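Local coordinates for PfVFT1 (Plasmodium falciparum, PDB 5JKQ), which probably binds a small solute between the two lobes of its Venus flytrap architecture, in the manner of solute-binding proteins, at residues Tyr20-Lys25 with Pro54-Ile59; Tyr132-Val137 with Val158-Asn163; Asp194-Ile199 with Asn220-Lys225. The protein carries 3 engineered substitutions. All coordinates share one frame; numbering follows the deposited sequence.

Contact 1 of 3, residues Tyr20-Lys25 with Pro54-Ile59; sequences YHAAVK and PNLADI. Engineered in segment 54-59: A57 (natural residue Ser).
Helix-to-loop packing within one lobe of the Venus flytrap brings A22 and K25, on consecutive turns of helix 14-29, against P54, N55 and L56 of the long loop that precedes helix 68-75. The methyl of A22 points at the loop and is the hub: its CB sits 3.5 Å from L56 CA, and the side chains of P54, L56 and I59 gather round it at van der Waals distance. A22 CA also makes a CA-H...O contact of 3.3 Å with P54 O. L56 packs its CB against A22 CB at 3.9 Å, and the residue also touches T113 and H117 of helix 102-118, so the loop bridges two helices. A water ties the backbones together, giving a proton to A22 O at 2.7 Å and accepting one from L56 N at 2.9 Å. Further along the helix K25 is fully extended, and its CD passes 3.4 Å from P54 O on the way to N55. The ammonium of this buried lysine bonds to the backbone O of L53 as well as to the side-chain oxygen of N55. At the N55 end, K25 NZ donates to N55 OD1 at 2.7 Å, arriving tilted 34° out of the carbonyl plane of the amide.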
ATOM      1  N   TYR A  20       3.698 -14.555  -6.683  1.00 13.77           N
ATOM      2  CA  TYR A  20       2.918 -13.343  -6.479  1.00 13.96           C
ATOM      3  C   TYR A  20       3.577 -12.163  -7.191  1.00 17.15           C
ATOM      4  O   TYR A  20       2.918 -11.427  -7.925  1.00 16.91           O
ATOM      5  CB  TYR A  20       2.764 -13.075  -4.980  1.00 17.88           C
ATOM      6  CG  TYR A  20       2.417 -11.655  -4.594  1.00 19.73           C
ATOM      7  CD1 TYR A  20       1.096 -11.226  -4.547  1.00 20.77           C
ATOM      8  CD2 TYR A  20       3.412 -10.754  -4.239  1.00 16.93           C
ATOM      9  CE1 TYR A  20       0.782  -9.931  -4.179  1.00 19.55           C
ATOM     10  CE2 TYR A  20       3.108  -9.462  -3.871  1.00 19.41           C
ATOM     11  CZ  TYR A  20       1.795  -9.053  -3.839  1.00 19.13           C
ATOM     12  OH  TYR A  20       1.508  -7.762  -3.469  1.00 18.92           O
ATOM     13  N   HIS A  21       4.882 -12.000  -6.990  1.00 17.57           N
ATOM     14  CA  HIS A  21       5.631 -10.933  -7.651  1.00 18.53           C
ATOM     15  C   HIS A  21       5.674 -11.144  -9.158  1.00 20.85           C
ATOM     16  O   HIS A  21       5.648 -10.185  -9.933  1.00 10.74           O
ATOM     17  CB  HIS A  21       7.056 -10.854  -7.106  1.00 14.68           C
ATOM     18  CG  HIS A  21       7.148 -10.255  -5.739  1.00 15.13           C
ATOM     19  ND1 HIS A  21       8.230 -10.457  -4.910  1.00 14.10           N
ATOM     20  CD2 HIS A  21       6.299  -9.448  -5.060  1.00 21.91           C
ATOM     21  CE1 HIS A  21       8.040  -9.807  -3.776  1.00 20.98           C
ATOM     22  NE2 HIS A  21       6.875  -9.189  -3.840  1.00 17.59           N
ATOM     23  N   ALA A  22       5.751 -12.405  -9.566  1.00 14.59           N
ATOM     24  CA  ALA A  22       5.806 -12.744 -10.980  1.00 17.74           C
ATOM     25  C   ALA A  22       4.494 -12.398 -11.673  1.00 15.69           C
ATOM     26  O   ALA A  22       4.484 -11.970 -12.828  1.00 13.70           O
ATOM     27  CB  ALA A  22       6.126 -14.211 -11.153  1.00 11.81           C
ATOM     28  N   ALA A  23       3.387 -12.586 -10.965  1.00 15.78           N
ATOM     29  CA  ALA A  23       2.078 -12.279 -11.518  1.00 16.70           C
ATOM     30  C   ALA A  23       1.931 -10.774 -11.710  1.00 13.56           C
ATOM     31  O   ALA A  23       1.461 -10.316 -12.751  1.00 18.84           O
ATOM     32  CB  ALA A  23       0.984 -12.814 -10.619  1.00 22.13           C
ATOM     33  N   VAL A  24       2.344 -10.011 -10.702  1.00 14.62           N
ATOM     34  CA  VAL A  24       2.324  -8.554 -10.779  1.00 17.40           C
ATOM     35  C   VAL A  24       3.142  -8.079 -11.976  1.00 19.64           C
ATOM     36  O   VAL A  24       2.723  -7.182 -12.707  1.00 13.49           O
ATOM     37  CB  VAL A  24       2.869  -7.916  -9.484  1.00 16.43           C
ATOM     38  CG1 VAL A  24       3.017  -6.405  -9.628  1.00 19.85           C
ATOM     39  CG2 VAL A  24       1.952  -8.239  -8.316  1.00 19.18           C
ATOM     40  N   LYS A  25       4.305  -8.695 -12.173  1.00 19.21           N
ATOM     41  CA  LYS A  25       5.168  -8.364 -13.297  1.00 14.54           C
ATOM     42  C   LYS A  25       4.428  -8.577 -14.612  1.00 23.81           C
ATOM     43  O   LYS A  25       4.483  -7.738 -15.513  1.00 21.12           O
ATOM     44  CB  LYS A  25       6.443  -9.206 -13.260  1.00 21.27           C
ATOM     45  CG  LYS A  25       7.410  -8.921 -14.397  1.00 21.60           C
ATOM     46  CD  LYS A  25       8.707  -9.692 -14.222  1.00 22.06           C
ATOM     47  CE  LYS A  25       9.678  -9.414 -15.354  1.00 20.30           C
ATOM     48  NZ  LYS A  25      10.983 -10.088 -15.130  1.00 24.11           N
ATOM     49  N   PRO A  54      10.698 -11.901 -10.676  1.00 23.26           N
ATOM     50  CA  PRO A  54      10.704 -13.220 -11.319  1.00 16.14           C
ATOM     51  C   PRO A  54       9.753 -13.293 -12.507  1.00 20.54           C
ATOM     52  O   PRO A  54       8.725 -12.617 -12.508  1.00 19.05           O
ATOM     53  CB  PRO A  54      10.240 -14.167 -10.203  1.00 21.41           C
ATOM     54  CG  PRO A  54      10.297 -13.376  -8.941  1.00 24.70           C
ATOM     55  CD  PRO A  54      10.104 -11.956  -9.329  1.00 19.21           C
ATOM     56  N   ASN A  55      10.097 -14.105 -13.501  1.00 21.24           N
ATOM     57  CA  ASN A  55       9.203 -14.364 -14.623  1.00 15.62           C
ATOM     58  C   ASN A  55       8.239 -15.489 -14.282  1.00 17.67           C
ATOM     59  O   ASN A  55       8.664 -16.582 -13.905  1.00 17.92           O
ATOM     60  CB  ASN A  55       9.998 -14.723 -15.875  1.00 21.91           C
ATOM     61  CG  ASN A  55      10.903 -13.598 -16.333  1.00 26.35           C
ATOM     62  OD1 ASN A  55      10.525 -12.426 -16.303  1.00 18.41           O
ATOM     63  ND2 ASN A  55      12.110 -13.950 -16.757  1.00 25.70           N
ATOM     64  N   LEU A  56       6.945 -15.219 -14.421  1.00 15.98           N
ATOM     65  CA  LEU A  56       5.914 -16.183 -14.056  1.00 15.79           C
ATOM     66  C   LEU A  56       6.124 -17.523 -14.756  1.00 21.07           C
ATOM     67  O   LEU A  56       5.908 -18.581 -14.167  1.00 18.46           O
ATOM     68  CB  LEU A  56       4.528 -15.627 -14.391  1.00 17.58           C
ATOM     69  CG  LEU A  56       3.327 -16.491 -13.997  1.00 19.99           C
ATOM     70  CD1 LEU A  56       3.275 -16.696 -12.487  1.00 14.30           C
ATOM     71  CD2 LEU A  56       2.031 -15.868 -14.505  1.00 18.02           C
ATOM     72  N   ALA A  57       6.562 -17.467 -16.009  1.00 18.71           N
ATOM     73  CA  ALA A  57       6.769 -18.668 -16.808  1.00 25.30           C
ATOM     74  C   ALA A  57       7.785 -19.621 -16.176  1.00 25.90           C
ATOM     75  O   ALA A  57       7.663 -20.840 -16.305  1.00 26.55           O
ATOM     76  CB  ALA A  57       7.212 -18.287 -18.209  1.00 19.05           C
ATOM     77  N   ASP A  58       8.780 -19.066 -15.487  1.00 22.51           N
ATOM     78  CA  ASP A  58       9.854 -19.868 -14.909  1.00 14.85           C
ATOM     79  C   ASP A  58       9.465 -20.541 -13.594  1.00 24.26           C
ATOM     80  O   ASP A  58       9.989 -21.604 -13.263  1.00 19.43           O
ATOM     81  CB  ASP A  58      11.093 -19.002 -14.673  1.00 24.61           C
ATOM     82  CG  ASP A  58      11.634 -18.395 -15.948  1.00 18.87           C
ATOM     83  OD1 ASP A  58      11.338 -18.930 -17.036  1.00 16.76           O
ATOM     84  OD2 ASP A  58      12.362 -17.385 -15.858  1.00 23.63           O
ATOM     85  N   ILE A  59       8.554 -19.923 -12.848  1.00 23.07           N
ATOM     86  CA  ILE A  59       8.262 -20.358 -11.484  1.00 19.28           C
ATOM     87  C   ILE A  59       7.707 -21.779 -11.437  1.00 21.62           C
ATOM     88  O   ILE A  59       6.807 -22.141 -12.195  1.00 24.10           O
ATOM     89  CB  ILE A  59       7.260 -19.405 -10.784  1.00 23.12           C
ATOM     90  CG1 ILE A  59       7.765 -17.959 -10.820  1.00 22.13           C
ATOM     91  CG2 ILE A  59       7.020 -19.829  -9.333  1.00 22.44           C
ATOM     92  CD1 ILE A  59       9.124 -17.745 -10.179  1.00 22.79           C
TER
HETATM   93  O   HOH W   1       5.972 -12.509 -15.009  1.00 16.85           O

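Contact 2 of 3, residues Tyr132-Val137 with Val158-Asn163. With SO4 (sulfate ion), chain E.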
ATOM      1  N   TYR A 132     -10.593  -9.430   9.859  1.00 29.42           N
ATOM      2  CA  TYR A 132     -10.129  -9.384  11.243  1.00 34.03           C
ATOM      3  C   TYR A 132      -9.903  -7.944  11.693  1.00 38.92           C
ATOM      4  O   TYR A 132      -9.782  -7.044  10.866  1.00 36.28           O
ATOM      5  CB  TYR A 132      -8.828 -10.177  11.406  1.00 34.66           C
ATOM      6  CG  TYR A 132      -8.889 -11.597  10.893  1.00 36.92           C
ATOM      7  CD1 TYR A 132      -9.358 -12.629  11.696  1.00 38.40           C
ATOM      8  CD2 TYR A 132      -8.466 -11.909   9.608  1.00 25.89           C
ATOM      9  CE1 TYR A 132      -9.410 -13.930  11.230  1.00 33.86           C
ATOM     10  CE2 TYR A 132      -8.514 -13.205   9.134  1.00 29.74           C
ATOM     11  CZ  TYR A 132      -8.987 -14.211   9.948  1.00 33.47           C
ATOM     12  OH  TYR A 132      -9.034 -15.502   9.477  1.00 44.16           O
ATOM     13  N   ASP A 133      -9.848  -7.732  13.004  1.00 41.77           N
ATOM     14  CA  ASP A 133      -9.480  -6.429  13.549  1.00 34.32           C
ATOM     15  C   ASP A 133      -7.969  -6.246  13.443  1.00 36.32           C
ATOM     16  O   ASP A 133      -7.492  -5.203  12.995  1.00 42.13           O
ATOM     17  CB  ASP A 133      -9.940  -6.292  15.003  1.00 42.31           C
ATOM     18  CG  ASP A 133     -11.438  -6.066  15.126  1.00 43.33           C
ATOM     19  OD1 ASP A 133     -12.001  -5.313  14.303  1.00 45.50           O
ATOM     20  OD2 ASP A 133     -12.055  -6.642  16.048  1.00 43.02           O
ATOM     21  N   ASN A 134      -7.229  -7.269  13.863  1.00 32.39           N
ATOM     22  CA  ASN A 134      -5.782  -7.320  13.671  1.00 36.59           C
ATOM     23  C   ASN A 134      -5.440  -8.433  12.684  1.00 39.90           C
ATOM     24  O   ASN A 134      -5.438  -9.614  13.038  1.00 36.35           O
ATOM     25  CB  ASN A 134      -5.062  -7.539  15.006  1.00 33.09           C
ATOM     26  CG  ASN A 134      -3.549  -7.397  14.895  1.00 33.73           C
ATOM     27  OD1 ASN A 134      -2.937  -7.830  13.917  1.00 29.63           O
ATOM     28  ND2 ASN A 134      -2.939  -6.789  15.905  1.00 40.45           N
ATOM     29  N   VAL A 135      -5.152  -8.049  11.445  1.00 26.42           N
ATOM     30  CA  VAL A 135      -4.883  -9.015  10.389  1.00 29.63           C
ATOM     31  C   VAL A 135      -3.507  -9.648  10.575  1.00 32.51           C
ATOM     32  O   VAL A 135      -3.299 -10.808  10.219  1.00 32.74           O
ATOM     33  CB  VAL A 135      -4.967  -8.360   8.991  1.00 33.62           C
ATOM     34  CG1 VAL A 135      -4.792  -9.399   7.891  1.00 29.88           C
ATOM     35  CG2 VAL A 135      -6.298  -7.645   8.821  1.00 32.22           C
ATOM     36  N   PHE A 136      -2.574  -8.890  11.143  1.00 26.08           N
ATOM     37  CA  PHE A 136      -1.208  -9.373  11.317  1.00 29.56           C
ATOM     38  C   PHE A 136      -1.128 -10.496  12.354  1.00 31.94           C
ATOM     39  O   PHE A 136      -0.222 -11.329  12.303  1.00 28.95           O
ATOM     40  CB  PHE A 136      -0.283  -8.219  11.714  1.00 31.68           C
ATOM     41  CG  PHE A 136      -0.165  -7.150  10.662  1.00 34.28           C
ATOM     42  CD1 PHE A 136       0.335  -7.449   9.405  1.00 27.30           C
ATOM     43  CD2 PHE A 136      -0.549  -5.847  10.932  1.00 34.79           C
ATOM     44  CE1 PHE A 136       0.443  -6.470   8.435  1.00 27.64           C
ATOM     45  CE2 PHE A 136      -0.440  -4.863   9.966  1.00 28.99           C
ATOM     46  CZ  PHE A 136       0.056  -5.175   8.717  1.00 29.39           C
ATOM     47  N   VAL A 137      -2.073 -10.515  13.289  1.00 29.10           N
ATOM     48  CA  VAL A 137      -2.159 -11.595  14.266  1.00 35.38           C
ATOM     49  C   VAL A 137      -2.645 -12.863  13.572  1.00 33.11           C
ATOM     50  O   VAL A 137      -2.077 -13.940  13.755  1.00 27.88           O
ATOM     51  CB  VAL A 137      -3.102 -11.223  15.442  1.00 36.31           C
ATOM     52  CG1 VAL A 137      -3.716 -12.463  16.100  1.00 30.30           C
ATOM     53  CG2 VAL A 137      -2.352 -10.396  16.471  1.00 34.25           C
ATOM     54  N   VAL A 158       2.565  -5.584  14.558  1.00 38.88           N
ATOM     55  CA  VAL A 158       2.426  -5.839  15.987  1.00 47.66           C
ATOM     56  C   VAL A 158       1.153  -6.609  16.321  1.00 40.99           C
ATOM     57  O   VAL A 158       0.176  -6.575  15.571  1.00 37.03           O
ATOM     58  CB  VAL A 158       2.418  -4.519  16.786  1.00 47.82           C
ATOM     59  CG1 VAL A 158       3.721  -3.762  16.582  1.00 47.82           C
ATOM     60  CG2 VAL A 158       1.230  -3.650  16.379  1.00 47.76           C
ATOM     61  N   ASP A 159       1.172  -7.294  17.461  1.00 45.56           N
ATOM     62  CA  ASP A 159      -0.011  -7.980  17.965  1.00 47.61           C
ATOM     63  C   ASP A 159      -0.918  -6.980  18.681  1.00 47.06           C
ATOM     64  O   ASP A 159      -0.701  -5.769  18.603  1.00 49.76           O
ATOM     65  CB  ASP A 159       0.385  -9.134  18.898  1.00 52.17           C
ATOM     66  CG  ASP A 159       1.286  -8.693  20.045  1.00 55.02           C
ATOM     67  OD1 ASP A 159       1.270  -7.500  20.414  1.00 54.99           O
ATOM     68  OD2 ASP A 159       2.013  -9.554  20.585  1.00 53.83           O
ATOM     69  N   GLN A 160      -1.931  -7.482  19.376  1.00 46.25           N
ATOM     70  CA  GLN A 160      -2.875  -6.615  20.069  1.00 52.94           C
ATOM     71  C   GLN A 160      -2.239  -5.963  21.295  1.00 53.38           C
ATOM     72  O   GLN A 160      -2.617  -4.856  21.682  1.00 56.83           O
ATOM     73  CB  GLN A 160      -4.121  -7.403  20.480  1.00 52.85           C
ATOM     74  CG  GLN A 160      -4.949  -7.935  19.314  1.00 44.37           C
ATOM     75  CD  GLN A 160      -5.707  -6.847  18.564  1.00 53.66           C
ATOM     76  OE1 GLN A 160      -5.215  -5.734  18.386  1.00 44.13           O
ATOM     77  NE2 GLN A 160      -6.919  -7.169  18.126  1.00 51.92           N
ATOM     78  N   SER A 161      -1.277  -6.650  21.903  1.00 56.71           N
ATOM     79  CA  SER A 161      -0.564  -6.108  23.054  1.00 55.31           C
ATOM     80  C   SER A 161       0.336  -4.944  22.639  1.00 59.16           C
ATOM     81  O   SER A 161       0.770  -4.153  23.478  1.00 60.92           O
ATOM     82  CB  SER A 161       0.271  -7.195  23.733  1.00 59.67           C
ATOM     83  OG  SER A 161      -0.478  -8.381  23.922  1.00 59.25           O
ATOM     84  N   GLY A 162       0.616  -4.850  21.340  1.00 55.62           N
ATOM     85  CA  GLY A 162       1.439  -3.782  20.798  1.00 55.36           C
ATOM     86  C   GLY A 162       2.884  -4.198  20.589  1.00 56.52           C
ATOM     87  O   GLY A 162       3.735  -3.364  20.276  1.00 48.44           O
ATOM     88  N   ASN A 163       3.161  -5.489  20.756  1.00 54.91           N
ATOM     89  CA  ASN A 163       4.515  -6.015  20.606  1.00 54.06           C
ATOM     90  C   ASN A 163       4.763  -6.551  19.199  1.00 50.00           C
ATOM     91  O   ASN A 163       3.866  -7.113  18.570  1.00 41.91           O
ATOM     92  CB  ASN A 163       4.770  -7.113  21.637  1.00 57.27           C
ATOM     93  CG  ASN A 163       4.365  -6.701  23.038  1.00 58.99           C
ATOM     94  OD1 ASN A 163       3.581  -7.386  23.695  1.00 61.76           O
ATOM     95  ND2 ASN A 163       4.893  -5.573  23.499  1.00 56.04           N
TER
HETATM   96  S   SO4 E 401      -9.810 -10.204  15.432  1.00 52.89           S
HETATM   97  O1  SO4 E 401      -8.522  -9.723  14.935  1.00 35.69           O
HETATM   98  O2  SO4 E 401      -9.860 -11.661  15.343  1.00 47.70           O
HETATM   99  O3  SO4 E 401     -10.894  -9.641  14.632  1.00 41.36           O
HETATM  100  O4  SO4 E 401      -9.966  -9.794  16.824  1.00 46.22           O
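This is a polar surface contact in which N134 and V137, at the start of helix 135-140, meet V158, D159 and Q160 of the loop between strands 146-147 and 168-170. N134 does most of the work, with each end of its carboxamide used differently. CG lies anti to the backbone N (chi1 -172°), and from there ND2 donates across to V158 O at 3.1 Å. That bond is nearly straight, 171° at the hydrogen, with the acceptor in the plane of the amide. The other end turns back on its own helix: N134 OD1 accepts from V137 N at 2.9 Å, the donor sitting 49° above the carbonyl plane. Holding both ends should leave the amide little freedom to flip. Beside N134 the chain of Q160, bent at chi2, brings NE2 to 3.6 Å from N134 CB. In the first turn of the helix V137 CG2 rests on the loop backbone, 3.7 Å from D159 CA. The loop shapes itself round D159, whose OD1 takes a bond from N163 N at 2.8 Å, while residues 159-163 follow the hydrogen-bond pattern of a type I turn with a G1 bulge at G162. F136 is buried, and its ring meets that of Y279 edge-to-face. A sulfate, probably from the crystallisation liquor, sits by the same helix start, bound by D133 N to O3 at 2.7 Å and by N134 N to O1 at 3.0 Å. An asparagine N-cap, placed where a strand of a parallel sheet hands over to a helix, is the motif here, with the amide NH2 of the cap donating to a neighbouring loop.

Contact 3 of 3, residues Asp194-Ile199 with Asn220-Lys225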
ATOM      1  N   ASP A 194      12.212  24.410  -2.935  1.00 30.06           N
ATOM      2  CA  ASP A 194      11.971  25.716  -2.330  1.00 30.27           C
ATOM      3  C   ASP A 194      11.456  25.549  -0.905  1.00 31.59           C
ATOM      4  O   ASP A 194      11.764  26.354  -0.026  1.00 31.38           O
ATOM      5  CB  ASP A 194      10.965  26.531  -3.152  1.00 26.04           C
ATOM      6  CG  ASP A 194      11.516  26.965  -4.496  1.00 26.90           C
ATOM      7  OD1 ASP A 194      12.743  27.173  -4.609  1.00 27.54           O
ATOM      8  OD2 ASP A 194      10.712  27.110  -5.441  1.00 35.24           O
ATOM      9  N   LEU A 195      10.665  24.501  -0.688  1.00 28.52           N
ATOM     10  CA  LEU A 195      10.114  24.214   0.632  1.00 25.07           C
ATOM     11  C   LEU A 195      11.231  23.882   1.615  1.00 24.06           C
ATOM     12  O   LEU A 195      11.255  24.402   2.728  1.00 28.13           O
ATOM     13  CB  LEU A 195       9.110  23.060   0.556  1.00 23.30           C
ATOM     14  CG  LEU A 195       8.465  22.620   1.872  1.00 22.92           C
ATOM     15  CD1 LEU A 195       7.635  23.740   2.482  1.00 21.67           C
ATOM     16  CD2 LEU A 195       7.616  21.378   1.655  1.00 22.76           C
ATOM     17  N   LYS A 196      12.151  23.017   1.195  1.00 25.16           N
ATOM     18  CA  LYS A 196      13.296  22.638   2.022  1.00 31.65           C
ATOM     19  C   LYS A 196      14.079  23.857   2.487  1.00 26.71           C
ATOM     20  O   LYS A 196      14.422  23.973   3.663  1.00 29.98           O
ATOM     21  CB  LYS A 196      14.229  21.699   1.257  1.00 36.87           C
ATOM     22  CG  LYS A 196      13.752  20.260   1.165  1.00 39.58           C
ATOM     23  CD  LYS A 196      14.773  19.406   0.426  1.00 40.87           C
ATOM     24  CE  LYS A 196      14.163  18.118  -0.092  1.00 49.19           C
ATOM     25  NZ  LYS A 196      15.117  17.341  -0.926  1.00 44.06           N
ATOM     26  N   SER A 197      14.366  24.758   1.553  1.00 27.79           N
ATOM     27  CA  SER A 197      15.076  25.989   1.871  1.00 34.20           C
ATOM     28  C   SER A 197      14.327  26.787   2.929  1.00 27.98           C
ATOM     29  O   SER A 197      14.923  27.247   3.899  1.00 26.26           O
ATOM     30  CB  SER A 197      15.272  26.838   0.613  1.00 34.42           C
ATOM     31  OG  SER A 197      16.107  26.175  -0.320  1.00 44.47           O
ATOM     32  N   TYR A 198      13.018  26.937   2.751  1.00 30.21           N
ATOM     33  CA  TYR A 198      12.209  27.694   3.701  1.00 32.28           C
ATOM     34  C   TYR A 198      12.241  27.063   5.092  1.00 30.10           C
ATOM     35  O   TYR A 198      12.494  27.749   6.082  1.00 33.66           O
ATOM     36  CB  TYR A 198      10.764  27.805   3.214  1.00 28.34           C
ATOM     37  CG  TYR A 198       9.919  28.716   4.073  1.00 30.64           C
ATOM     38  CD1 TYR A 198       9.879  30.085   3.839  1.00 27.34           C
ATOM     39  CD2 TYR A 198       9.168  28.210   5.125  1.00 27.19           C
ATOM     40  CE1 TYR A 198       9.112  30.922   4.625  1.00 28.40           C
ATOM     41  CE2 TYR A 198       8.398  29.040   5.917  1.00 31.40           C
ATOM     42  CZ  TYR A 198       8.373  30.395   5.662  1.00 30.84           C
ATOM     43  OH  TYR A 198       7.608  31.227   6.446  1.00 32.34           O
ATOM     44  N   ILE A 199      11.989  25.758   5.167  1.00 27.39           N
ATOM     45  CA  ILE A 199      12.009  25.050   6.445  1.00 36.70           C
ATOM     46  C   ILE A 199      13.395  25.141   7.084  1.00 33.09           C
ATOM     47  O   ILE A 199      13.519  25.156   8.308  1.00 29.84           O
ATOM     48  CB  ILE A 199      11.608  23.559   6.283  1.00 32.23           C
ATOM     49  CG1 ILE A 199      10.199  23.432   5.693  1.00 33.42           C
ATOM     50  CG2 ILE A 199      11.674  22.814   7.618  1.00 30.81           C
ATOM     51  CD1 ILE A 199       9.103  24.078   6.520  1.00 34.85           C
ATOM     52  N   ASN A 220      10.265  11.969   6.736  1.00 29.62           N
ATOM     53  CA  ASN A 220      11.486  11.396   6.184  1.00 32.31           C
ATOM     54  C   ASN A 220      12.449  12.470   5.695  1.00 33.11           C
ATOM     55  O   ASN A 220      13.663  12.267   5.673  1.00 31.60           O
ATOM     56  CB  ASN A 220      11.150  10.450   5.028  1.00 34.75           C
ATOM     57  CG  ASN A 220      10.485   9.170   5.491  1.00 37.36           C
ATOM     58  OD1 ASN A 220      10.779   8.657   6.571  1.00 43.33           O
ATOM     59  ND2 ASN A 220       9.583   8.645   4.671  1.00 38.00           N
ATOM     60  N   ILE A 221      11.896  13.613   5.299  1.00 31.47           N
ATOM     61  CA  ILE A 221      12.690  14.702   4.747  1.00 29.07           C
ATOM     62  C   ILE A 221      13.118  15.692   5.825  1.00 27.57           C
ATOM     63  O   ILE A 221      14.290  16.059   5.906  1.00 34.70           O
ATOM     64  CB  ILE A 221      11.906  15.472   3.657  1.00 29.84           C
ATOM     65  CG1 ILE A 221      11.378  14.512   2.585  1.00 28.78           C
ATOM     66  CG2 ILE A 221      12.776  16.559   3.025  1.00 33.33           C
ATOM     67  CD1 ILE A 221      12.459  13.760   1.820  1.00 30.43           C
ATOM     68  N   PHE A 222      12.169  16.119   6.653  1.00 23.90           N
ATOM     69  CA  PHE A 222      12.391  17.260   7.535  1.00 25.02           C
ATOM     70  C   PHE A 222      12.740  16.887   8.974  1.00 21.83           C
ATOM     71  O   PHE A 222      13.268  17.717   9.709  1.00 30.71           O
ATOM     72  CB  PHE A 222      11.156  18.160   7.522  1.00 23.54           C
ATOM     73  CG  PHE A 222      10.904  18.806   6.192  1.00 27.51           C
ATOM     74  CD1 PHE A 222      11.820  19.698   5.662  1.00 33.52           C
ATOM     75  CD2 PHE A 222       9.763  18.518   5.467  1.00 30.07           C
ATOM     76  CE1 PHE A 222      11.601  20.293   4.438  1.00 34.48           C
ATOM     77  CE2 PHE A 222       9.537  19.112   4.239  1.00 28.43           C
ATOM     78  CZ  PHE A 222      10.457  20.001   3.724  1.00 34.49           C
ATOM     79  N   LEU A 223      12.458  15.650   9.372  1.00 25.55           N
ATOM     80  CA  LEU A 223      12.824  15.179  10.706  1.00 23.52           C
ATOM     81  C   LEU A 223      12.141  16.021  11.793  1.00 26.13           C
ATOM     82  O   LEU A 223      10.927  16.220  11.746  1.00 24.44           O
ATOM     83  CB  LEU A 223      14.347  15.204  10.875  1.00 22.61           C
ATOM     84  CG  LEU A 223      15.154  14.574   9.737  1.00 28.29           C
ATOM     85  CD1 LEU A 223      16.636  14.868   9.915  1.00 30.58           C
ATOM     86  CD2 LEU A 223      14.901  13.078   9.665  1.00 23.61           C
ATOM     87  N   ASP A 224      12.910  16.517  12.761  1.00 23.14           N
ATOM     88  CA  ASP A 224      12.345  17.255  13.888  1.00 27.15           C
ATOM     89  C   ASP A 224      12.386  18.770  13.677  1.00 28.17           C
ATOM     90  O   ASP A 224      12.146  19.534  14.613  1.00 27.95           O
ATOM     91  CB  ASP A 224      13.085  16.897  15.179  1.00 29.54           C
ATOM     92  CG  ASP A 224      14.517  17.397  15.194  1.00 37.06           C
ATOM     93  OD1 ASP A 224      15.121  17.515  14.107  1.00 38.11           O
ATOM     94  OD2 ASP A 224      15.039  17.671  16.295  1.00 39.56           O
ATOM     95  N   LYS A 225      12.684  19.202  12.455  1.00 27.06           N
ATOM     96  CA  LYS A 225      12.689  20.629  12.127  1.00 25.91           C
ATOM     97  C   LYS A 225      11.298  21.246  12.247  1.00 27.94           C
ATOM     98  O   LYS A 225      11.158  22.467  12.327  1.00 21.30           O
ATOM     99  CB  LYS A 225      13.219  20.852  10.710  1.00 28.87           C
ATOM    100  CG  LYS A 225      14.641  21.377  10.647  1.00 36.47           C
ATOM    101  CD  LYS A 225      14.686  22.885  10.851  1.00 40.04           C
ATOM    102  CE  LYS A 225      16.015  23.474  10.403  1.00 45.12           C
ATOM    103  NZ  LYS A 225      15.948  24.957  10.260  1.00 44.76           N
TER
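F222, in the last turn of helix 212-222, packs against L195, K196 and I199 of helix 192-201, joining two helices of one Venus flytrap lobe; helix 212-222 is the connection of a beta-alpha-beta crossover between the parallel strands 206-209 and 227-229. The tight part is the phenyl ring. I199 makes an off-centre CH-pi contact, its CG1 4.1 Å from the ring centroid and 29° off the normal, and its CG2 branch reaches F222 CD1 at 3.7 Å. On the other side of the ring plane I221 CG2 sits over the centre, 4.0 Å above it. L195 CD2 approaches F222 CZ at 3.8 Å, its side chain crossing the ring's at about a right angle, while K196 CA lies in the ring plane at the edge and K196 CG is 3.9 Å from F222 CE1. Toward solvent the contact thins to lysine chains. The far end of K196 brings CE to 3.8 Å from I221 CG2. K225, exposed beyond the positive-phi residue L223, runs past I199 in the opposite direction, bent at chi2, to reach the C-terminal end of helix 192-201. There its ammonium bonds to S200 O, as the partial negative charge of a helix end would favour. The last link is K225 NZ donating to I199 O at 3.1 Å, in the carbonyl plane and on a lone pair.

How the contacts relate
The three contacts follow one another along the chain and none touches another. Contacts 1 and 2 belong to the same lobe, centres 30 Å apart and nearest atoms about 12 Å: one packs a long loop against helix 14-29, the other joins a surface loop to the start of helix 135-140. Contact 3 lies in the other lobe, its centre 39 Å from that of contact 1 on the opposite side of the chain's centre, and 33 Å from that of contact 2, with nearest atoms about 17 Å away. No solute is part of any of them; the sulfate of contact 2 is not evidence of where a solute would bind.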